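Local coordinates for protein titin heart isoform N2-B (Homo sapiens, PDB 2BK8) that serves as a structural protein of muscle, with an immunoglobulin-like domain from its M-band part, at residues C23-Y28 and G56-Y61; K63-L68 and A88-K93; Q30-T35 and V77-G82. One frame throughout, in Å; residues are numbered along the deposited sequence.

Two face-to-face sheets make an immunoglobulin I-set domain, and the three contacts sample different ways of holding them in place. Interaction 1 joins strands 19-26 and 57-62 within one sheet; interaction 3 joins strands 33-38 and 71-78 in the other. Their centres lie about 11 Å apart, and they meet in the core through Ile-25, Ala-58, Val-34 and Val-77. Interaction 2, centred about 21 Å from the first and 28 Å from the third, ties the loop after strand 57-62 to strand 83-92 at the far end. Along the chain interaction 1 closes before interaction 2 opens, whereas interaction 3 alternates with both, so distant sequence is interlocked in one sandwich.

Interaction 1 of 3, residues C23-Y28 and G56-Y61; sequences CKIENY and GVAILY
Tyr-28 and Gly-56 meet where an antiparallel strand pair gives way to loop, a useful example of a ring resting on bare backbone. Moving outward from CB of Tyr-28, CG sits between the residue's own backbone N and carbonyl carbon (chi1 62°), which starts the ring off 3.8 Å from CA of Gly-56. Along one side of the ring CD2 lies 3.4 Å from that CA, with CE2 next to it. For CD1 and CE1 the nearest Gly-56 atom is its amide N, but this N stands over the middle of the ring, almost equally far from every ring carbon. The alpha carbon makes a CH-pi contact with the same face, 21° off the ring normal. The carbonyl O of Ile-25 lies in the ring plane at its edge, and at the tip OH makes a weak hydrogen bond to OD1 of Asp-55. Gly-56 has a positive phi, and a CB here would run into the ring at CE2, so the close approach depends on the missing side chain.

Beyond the ring the backbones take over. N of Ile-25 donates to O of Gly-56 at 2.8 Å, almost straight. Cys-23 and Ala-58 form a hydrogen-bonded pair, N of Cys-23 reaching O of Ala-58 at 2.9 Å and N of Ala-58 reaching O of Cys-23 at 3.0 Å.

CD1 of Ile-25 approaches CB of Ala-58 on the face that turns into the sandwich. There strands 33-38 and 71-78 of the other sheet cover it with Val-34, Trp-36, Cys-75 and Val-77, while Tyr-53 of strand 49-54 touches both Ile-25 and Tyr-28.

Interaction 2 of 3, residues K63-L68 and A88-K93; sequences KDITKL and AELFVK
Ile-65 meets Leu-90 and Val-92, and the apolar contacts among these three branched side chains form the centre of the contact. CD1 of Ile-65 and CD1 of Leu-90 come tip to tip at 3.8 Å. The other branch, CG2 of Ile-65, is anti to the backbone N and lies 3.9 Å from CG2 of Val-92, the two side chains sliding past each other in opposite directions. Val-19 and Tyr-21 of strand 19-26 also pack on Leu-90.

Contacts of mixed character continue from Val-92 toward the surface. CG2 of Val-92 touches the carbonyl O of Thr-66 at 3.7 Å, and its CG1 lies 4.1 Å from CG of Lys-67, whose chain crosses the valine at about a right angle. Farther out, CE of Lys-67 reaches the carbonyl O of Lys-93 at 3.7 Å.

The polar partners lie outside the two segments: Asp-69 and Asp-70 directly follow Leu-68, while Glu-15 comes earlier in the chain. The bend at chi4 of Lys-67, 80°, turns NZ off the line of its chain, and NZ salt-bridges OE2 of Glu-15. N of Thr-66 gives its hydrogen to OD2 of Asp-69, and N of Val-92 to OD2 of Asp-70.

Residues 63-68 and 88-93 meet without a hydrogen bond, through apolar branches and the aliphatic part of Lys-67, whose charge Glu-15 answers; the polar tie between loop and strand comes just beyond, from Asp-70.

Interaction 3 of 3, residues Q30-T35 and V77-G82; sequences QSTQVT and VVNDYG
Ser-31 and Asn-79 each turn the first side-chain atom past CB into the space between their own backbone N and carbonyl carbon, chi1 being 81° and 70°. OG of Ser-31 is thereby brought close against CB of Asn-79 and accepts a hydrogen bond from N of Asp-80 at 3.0 Å. The carboxylate of Asp-80 lies alongside, its CG 3.4 Å from the same OG.

OD1 of Asn-79 serves its own loop, with both donors on one face of the amide plane. N of Tyr-81 (3.2 Å) makes the Asx turn from well above that plane; N of Gly-82 (3.3 Å) completes the wider Asx motif, tilted only 21° from it. An alanine in place of Asn-79 would probably leave these two N-H groups without their common acceptor and the loop freer to shift.

Next to the turn, Gln-33 and Val-78 form a hydrogen-bonded antiparallel pair, N of Gln-33 donating to O of Val-78 at 2.8 Å. On the inner face CG2 of Thr-32 meets CG1 of Val-77 at 3.6 Å, and Val-34 lies side by side with Val-77, next to Ile-25 of the other sheet.

The chemistry thus passes from apolar packing within the sandwich to polar turn-fixing bonds at the domain's end.

Interaction 1 of 3, residues C23-Y28 and G56-Y61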
loop_
_atom_site.group_PDB
_atom_site.type_symbol
_atom_site.label_atom_id
_atom_site.label_comp_id
_atom_site.label_asym_id
_atom_site.label_seq_id
_atom_site.Cartn_x
_atom_site.Cartn_y
_atom_site.Cartn_z
ATOM N N CYS A 23 3.437 2.904 -5.132
ATOM C CA CYS A 23 4.560 1.991 -5.297
ATOM C C CYS A 23 4.796 1.725 -6.783
ATOM O O CYS A 23 3.932 1.173 -7.478
ATOM C CB CYS A 23 4.319 0.670 -4.529
ATOM S SG CYS A 23 5.725 -0.555 -4.710
ATOM N N LYS A 24 5.973 2.109 -7.269
ATOM C CA LYS A 24 6.335 1.892 -8.671
ATOM C C LYS A 24 7.155 0.585 -8.880
ATOM O O LYS A 24 8.151 0.360 -8.196
ATOM C CB LYS A 24 7.090 3.144 -9.192
ATOM C CG LYS A 24 7.144 3.310 -10.683
ATOM C CD LYS A 24 7.848 4.622 -11.036
ATOM C CE LYS A 24 8.308 4.617 -12.476
ATOM N NZ LYS A 24 9.306 5.679 -12.803
ATOM N N ILE A 25 6.677 -0.283 -9.767
ATOM C CA ILE A 25 7.306 -1.602 -10.018
ATOM C C ILE A 25 8.205 -1.631 -11.250
ATOM O O ILE A 25 7.822 -1.163 -12.325
ATOM C CB ILE A 25 6.208 -2.725 -10.026
ATOM C CG1 ILE A 25 5.565 -2.818 -8.638
ATOM C CG2 ILE A 25 6.819 -4.083 -10.310
ATOM C CD1 ILE A 25 4.016 -2.785 -8.603
ATOM N N GLU A 26 9.420 -2.172 -11.071
ATOM C CA GLU A 26 10.345 -2.407 -12.185
ATOM C C GLU A 26 10.147 -3.825 -12.708
ATOM O O GLU A 26 9.978 -4.768 -11.923
ATOM C CB GLU A 26 11.780 -2.174 -11.729
ATOM C CG GLU A 26 12.142 -0.786 -11.187
ATOM C CD GLU A 26 11.782 0.401 -12.111
ATOM O OE1 GLU A 26 12.141 0.386 -13.309
ATOM O OE2 GLU A 26 11.179 1.379 -11.605
ATOM N N ASN A 27 10.196 -3.970 -14.037
ATOM C CA ASN A 27 10.091 -5.259 -14.749
ATOM C C ASN A 27 8.810 -6.056 -14.455
ATOM O O ASN A 27 8.823 -7.293 -14.345
ATOM C CB ASN A 27 11.356 -6.125 -14.575
ATOM C CG ASN A 27 12.649 -5.362 -14.840
ATOM O OD1 ASN A 27 13.040 -5.157 -15.990
ATOM N ND2 ASN A 27 13.349 -4.987 -13.766
ATOM N N TYR A 28 7.712 -5.313 -14.297
ATOM C CA TYR A 28 6.365 -5.875 -14.342
ATOM C C TYR A 28 6.057 -6.515 -15.711
ATOM O O TYR A 28 6.653 -6.151 -16.744
ATOM C CB TYR A 28 5.339 -4.786 -13.998
ATOM C CG TYR A 28 5.332 -3.621 -14.966
ATOM C CD1 TYR A 28 4.525 -3.639 -16.103
ATOM C CD2 TYR A 28 6.158 -2.511 -14.764
ATOM C CE1 TYR A 28 4.538 -2.577 -17.001
ATOM C CE2 TYR A 28 6.156 -1.445 -15.640
ATOM C CZ TYR A 28 5.356 -1.474 -16.753
ATOM O OH TYR A 28 5.364 -0.421 -17.645
ATOM N N GLY A 56 2.589 -0.945 -14.090
ATOM C CA GLY A 56 3.666 -0.809 -13.092
ATOM C C GLY A 56 3.503 0.187 -11.970
ATOM O O GLY A 56 4.440 0.447 -11.193
ATOM N N VAL A 57 2.330 0.795 -11.897
ATOM C CA VAL A 57 2.025 1.706 -10.775
ATOM C C VAL A 57 0.886 1.189 -9.887
ATOM O O VAL A 57 -0.288 1.095 -10.327
ATOM C CB VAL A 57 1.745 3.140 -11.286
ATOM C CG1 VAL A 57 1.589 4.141 -10.110
ATOM C CG2 VAL A 57 2.869 3.600 -12.238
ATOM N N ALA A 58 1.236 0.855 -8.641
ATOM C CA ALA A 58 0.253 0.488 -7.596
ATOM C C ALA A 58 -0.089 1.666 -6.678
ATOM O O ALA A 58 0.797 2.335 -6.123
ATOM C CB ALA A 58 0.772 -0.700 -6.764
ATOM N N ILE A 59 -1.385 1.903 -6.474
ATOM C CA ILE A 59 -1.849 3.016 -5.641
ATOM C C ILE A 59 -2.904 2.554 -4.625
ATOM O O ILE A 59 -3.913 1.925 -4.989
ATOM C CB ILE A 59 -2.402 4.211 -6.500
ATOM C CG1 ILE A 59 -1.382 4.690 -7.540
ATOM C CG2 ILE A 59 -2.920 5.336 -5.602
ATOM C CD1 ILE A 59 -1.904 5.841 -8.456
ATOM N N LEU A 60 -2.627 2.816 -3.353
ATOM C CA LEU A 60 -3.571 2.601 -2.259
ATOM C C LEU A 60 -4.014 3.933 -1.661
ATOM O O LEU A 60 -3.208 4.714 -1.177
ATOM C CB LEU A 60 -2.968 1.703 -1.141
ATOM C CG LEU A 60 -3.796 1.668 0.167
ATOM C CD1 LEU A 60 -5.133 0.907 -0.002
ATOM C CD2 LEU A 60 -2.962 1.037 1.309
ATOM N N TYR A 61 -5.316 4.186 -1.682
ATOM C CA TYR A 61 -5.894 5.344 -0.999
ATOM C C TYR A 61 -6.703 4.889 0.209
ATOM O O TYR A 61 -7.634 4.090 0.072
ATOM C CB TYR A 61 -6.781 6.138 -1.942
ATOM C CG TYR A 61 -6.077 7.264 -2.650
ATOM C CD1 TYR A 61 -5.220 6.999 -3.703
ATOM C CD2 TYR A 61 -6.265 8.586 -2.268
ATOM C CE1 TYR A 61 -4.569 8.019 -4.371
ATOM C CE2 TYR A 61 -5.608 9.628 -2.927
ATOM C CZ TYR A 61 -4.752 9.329 -3.975
ATOM O OH TYR A 61 -4.100 10.324 -4.689
#

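Interaction 2 of 3, residues K63-L68 and A88-K93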
loop_
_atom_site.group_PDB
_atom_site.type_symbol
_atom_site.label_atom_id
_atom_site.label_comp_id
_atom_site.label_asym_id
_atom_site.label_seq_id
_atom_site.Cartn_x
_atom_site.Cartn_y
_atom_site.Cartn_z
ATOM N N LYS A 63 -9.298 5.973 3.215
ATOM C CA LYS A 63 -10.365 6.959 3.495
ATOM C C LYS A 63 -10.832 7.004 4.957
ATOM O O LYS A 63 -10.607 6.056 5.704
ATOM C CB LYS A 63 -11.589 6.669 2.615
ATOM C CG LYS A 63 -11.433 7.056 1.154
ATOM C CD LYS A 63 -10.121 6.545 0.567
ATOM C CE LYS A 63 -9.471 7.648 -0.217
ATOM N NZ LYS A 63 -8.477 7.100 -1.166
ATOM N N ASP A 64 -11.551 8.075 5.321
ATOM C CA ASP A 64 -12.170 8.240 6.647
ATOM C C ASP A 64 -11.226 7.840 7.775
ATOM O O ASP A 64 -11.503 6.929 8.540
ATOM C CB ASP A 64 -13.485 7.436 6.753
ATOM C CG ASP A 64 -14.541 7.900 5.787
ATOM O OD1 ASP A 64 -15.054 9.025 5.965
ATOM O OD2 ASP A 64 -14.898 7.121 4.872
ATOM N N ILE A 65 -10.078 8.500 7.863
ATOM C CA ILE A 65 -9.019 8.065 8.801
ATOM C C ILE A 65 -9.481 8.061 10.269
ATOM O O ILE A 65 -10.264 8.956 10.715
ATOM C CB ILE A 65 -7.693 8.896 8.583
ATOM C CG1 ILE A 65 -7.016 8.492 7.248
ATOM C CG2 ILE A 65 -6.777 8.855 9.855
ATOM C CD1 ILE A 65 -6.334 7.158 7.255
ATOM N N THR A 66 -9.086 7.025 11.019
ATOM C CA THR A 66 -9.283 7.000 12.496
ATOM C C THR A 66 -7.953 6.622 13.165
ATOM O O THR A 66 -6.995 6.222 12.491
ATOM C CB THR A 66 -10.375 5.968 12.997
ATOM O OG1 THR A 66 -9.876 4.616 12.846
ATOM C CG2 THR A 66 -11.704 6.138 12.259
ATOM N N LYS A 67 -7.890 6.724 14.489
ATOM C CA LYS A 67 -6.717 6.237 15.239
ATOM C C LYS A 67 -6.363 4.765 14.937
ATOM O O LYS A 67 -5.186 4.388 14.989
ATOM C CB LYS A 67 -6.902 6.466 16.751
ATOM C CG LYS A 67 -6.749 7.946 17.161
ATOM C CD LYS A 67 -6.753 8.096 18.678
ATOM C CE LYS A 67 -6.623 9.534 19.102
ATOM N NZ LYS A 67 -7.939 10.206 19.000
ATOM N N LEU A 68 -7.368 3.936 14.618
ATOM C CA LEU A 68 -7.129 2.509 14.273
ATOM C C LEU A 68 -6.184 2.309 13.095
ATOM O O LEU A 68 -5.563 1.259 12.975
ATOM C CB LEU A 68 -8.421 1.774 13.944
ATOM C CG LEU A 68 -9.408 1.545 15.091
ATOM C CD1 LEU A 68 -10.663 0.905 14.518
ATOM C CD2 LEU A 68 -8.841 0.658 16.208
ATOM N N ALA A 88 5.551 0.969 4.317
ATOM C CA ALA A 88 5.580 2.349 4.823
ATOM C C ALA A 88 4.604 2.517 5.995
ATOM O O ALA A 88 3.742 1.663 6.195
ATOM C CB ALA A 88 5.257 3.337 3.686
ATOM N N GLU A 89 4.763 3.601 6.764
ATOM C CA GLU A 89 3.989 3.834 7.977
ATOM C C GLU A 89 2.887 4.862 7.721
ATOM O O GLU A 89 3.032 5.744 6.833
ATOM C CB GLU A 89 4.913 4.366 9.073
ATOM C CG GLU A 89 6.077 3.418 9.379
ATOM C CD GLU A 89 5.571 2.149 10.036
ATOM O OE1 GLU A 89 5.020 2.220 11.150
ATOM O OE2 GLU A 89 5.691 1.073 9.422
ATOM N N LEU A 90 1.828 4.786 8.528
ATOM C CA LEU A 90 0.799 5.826 8.624
ATOM C C LEU A 90 0.818 6.265 10.093
ATOM O O LEU A 90 0.686 5.415 10.995
ATOM C CB LEU A 90 -0.595 5.270 8.256
ATOM C CG LEU A 90 -1.738 6.260 7.994
ATOM C CD1 LEU A 90 -2.912 5.561 7.256
ATOM C CD2 LEU A 90 -2.213 6.907 9.270
ATOM N N PHE A 91 1.074 7.548 10.333
ATOM C CA PHE A 91 1.048 8.135 11.687
ATOM C C PHE A 91 -0.228 8.982 11.870
ATOM O O PHE A 91 -0.480 9.881 11.079
ATOM C CB PHE A 91 2.282 9.022 11.952
ATOM C CG PHE A 91 3.592 8.448 11.437
ATOM C CD1 PHE A 91 4.231 7.393 12.101
ATOM C CD2 PHE A 91 4.205 9.007 10.322
ATOM C CE1 PHE A 91 5.442 6.874 11.613
ATOM C CE2 PHE A 91 5.418 8.498 9.831
ATOM C CZ PHE A 91 6.036 7.440 10.483
ATOM N N VAL A 92 -0.998 8.677 12.921
ATOM C CA VAL A 92 -2.134 9.503 13.407
ATOM C C VAL A 92 -1.838 10.158 14.777
ATOM O O VAL A 92 -1.369 9.487 15.706
ATOM C CB VAL A 92 -3.444 8.647 13.498
ATOM C CG1 VAL A 92 -4.667 9.508 13.941
ATOM C CG2 VAL A 92 -3.737 7.935 12.182
ATOM N N LYS A 93 -2.133 11.450 14.914
ATOM C CA LYS A 93 -1.950 12.187 16.187
ATOM C C LYS A 93 -2.700 11.525 17.355
ATOM O O LYS A 93 -3.854 11.159 17.203
ATOM C CB LYS A 93 -2.388 13.650 16.032
ATOM C CG LYS A 93 -2.099 14.508 17.250
ATOM C CD LYS A 93 -1.911 15.969 16.853
ATOM C CE LYS A 93 -1.284 16.796 17.982
ATOM N NZ LYS A 93 -2.274 17.189 19.041
#

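Interaction 3 of 3, residues Q30-T35 and V77-G82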
loop_
_atom_site.group_PDB
_atom_site.type_symbol
_atom_site.label_atom_id
_atom_site.label_comp_id
_atom_site.label_asym_id
_atom_site.label_seq_id
_atom_site.Cartn_x
_atom_site.Cartn_y
_atom_site.Cartn_z
ATOM N N GLN A 30 2.724 -9.338 -17.812
ATOM C CA GLN A 30 1.327 -9.783 -17.862
ATOM C C GLN A 30 0.916 -10.684 -16.704
ATOM O O GLN A 30 -0.281 -10.871 -16.479
ATOM C CB GLN A 30 0.967 -10.440 -19.218
ATOM C CG GLN A 30 1.635 -11.797 -19.523
ATOM C CD GLN A 30 0.868 -13.010 -18.975
ATOM O OE1 GLN A 30 -0.357 -13.093 -19.074
ATOM N NE2 GLN A 30 1.602 -13.962 -18.410
ATOM N N SER A 31 1.883 -11.254 -15.984
ATOM C CA SER A 31 1.548 -12.110 -14.838
ATOM C C SER A 31 1.576 -11.393 -13.469
ATOM O O SER A 31 1.193 -11.973 -12.440
ATOM C CB SER A 31 2.414 -13.387 -14.831
ATOM O OG SER A 31 3.696 -13.137 -14.287
ATOM N N THR A 32 2.006 -10.128 -13.448
ATOM C CA THR A 32 2.130 -9.368 -12.206
ATOM C C THR A 32 0.770 -9.157 -11.510
ATOM O O THR A 32 -0.167 -8.678 -12.148
ATOM C CB THR A 32 2.803 -8.002 -12.472
ATOM O OG1 THR A 32 4.060 -8.219 -13.128
ATOM C CG2 THR A 32 3.029 -7.248 -11.171
ATOM N N GLN A 33 0.675 -9.533 -10.226
ATOM C CA GLN A 33 -0.515 -9.310 -9.360
ATOM C C GLN A 33 -0.085 -8.578 -8.073
ATOM O O GLN A 33 0.910 -8.942 -7.454
ATOM C CB GLN A 33 -1.226 -10.634 -8.994
ATOM C CG GLN A 33 -2.397 -10.464 -7.971
ATOM C CD GLN A 33 -2.993 -11.780 -7.478
ATOM O OE1 GLN A 33 -2.375 -12.508 -6.682
ATOM N NE2 GLN A 33 -4.209 -12.086 -7.937
ATOM N N VAL A 34 -0.864 -7.580 -7.643
ATOM C CA VAL A 34 -0.496 -6.763 -6.470
ATOM C C VAL A 34 -1.535 -6.918 -5.383
ATOM O O VAL A 34 -2.735 -6.910 -5.683
ATOM C CB VAL A 34 -0.441 -5.258 -6.837
ATOM C CG1 VAL A 34 -0.189 -4.371 -5.580
ATOM C CG2 VAL A 34 0.598 -5.019 -7.906
ATOM N N THR A 35 -1.078 -7.129 -4.145
ATOM C CA THR A 35 -1.992 -7.194 -2.986
ATOM C C THR A 35 -1.425 -6.300 -1.874
ATOM O O THR A 35 -0.231 -6.377 -1.540
ATOM C CB THR A 35 -2.143 -8.659 -2.448
ATOM O OG1 THR A 35 -2.524 -9.550 -3.515
ATOM C CG2 THR A 35 -3.199 -8.749 -1.338
ATOM N N VAL A 77 4.050 -7.789 -4.296
ATOM C CA VAL A 77 4.023 -7.983 -5.749
ATOM C C VAL A 77 4.483 -9.382 -6.125
ATOM O O VAL A 77 5.521 -9.835 -5.664
ATOM C CB VAL A 77 4.834 -6.886 -6.485
ATOM C CG1 VAL A 77 4.359 -6.793 -7.865
ATOM C CG2 VAL A 77 4.549 -5.498 -5.817
ATOM N N VAL A 78 3.672 -10.081 -6.917
ATOM C CA VAL A 78 3.947 -11.481 -7.281
ATOM C C VAL A 78 3.760 -11.672 -8.774
ATOM O O VAL A 78 2.761 -11.219 -9.338
ATOM C CB VAL A 78 3.002 -12.475 -6.527
ATOM C CG1 VAL A 78 3.270 -13.916 -6.924
ATOM C CG2 VAL A 78 3.147 -12.322 -5.034
ATOM N N ASN A 79 4.741 -12.319 -9.405
ATOM C CA ASN A 79 4.576 -12.879 -10.754
ATOM C C ASN A 79 5.064 -14.307 -10.913
ATOM O O ASN A 79 5.286 -15.005 -9.924
ATOM C CB ASN A 79 5.119 -11.960 -11.863
ATOM C CG ASN A 79 6.628 -11.847 -11.883
ATOM O OD1 ASN A 79 7.338 -12.350 -11.007
ATOM N ND2 ASN A 79 7.131 -11.160 -12.903
ATOM N N ASP A 80 5.226 -14.715 -12.173
ATOM C CA ASP A 80 5.606 -16.077 -12.569
ATOM C C ASP A 80 7.057 -16.421 -12.256
ATOM O O ASP A 80 7.494 -17.570 -12.465
ATOM C CB ASP A 80 5.360 -16.246 -14.071
ATOM C CG ASP A 80 3.898 -16.520 -14.412
ATOM O OD1 ASP A 80 3.062 -16.692 -13.500
ATOM O OD2 ASP A 80 3.589 -16.594 -15.618
ATOM N N TYR A 81 7.814 -15.435 -11.792
ATOM C CA TYR A 81 9.250 -15.596 -11.556
ATOM C C TYR A 81 9.637 -15.471 -10.088
ATOM O O TYR A 81 10.614 -16.081 -9.651
ATOM C CB TYR A 81 10.048 -14.608 -12.410
ATOM C CG TYR A 81 9.917 -14.863 -13.897
ATOM C CD1 TYR A 81 10.427 -16.027 -14.470
ATOM C CD2 TYR A 81 9.277 -13.944 -14.728
ATOM C CE1 TYR A 81 10.305 -16.272 -15.836
ATOM C CE2 TYR A 81 9.153 -14.179 -16.100
ATOM C CZ TYR A 81 9.667 -15.343 -16.642
ATOM O OH TYR A 81 9.549 -15.584 -17.995
ATOM N N GLY A 82 8.874 -14.685 -9.338
ATOM C CA GLY A 82 9.103 -14.536 -7.908
ATOM C C GLY A 82 8.208 -13.479 -7.295
ATOM O O GLY A 82 7.090 -13.256 -7.756
#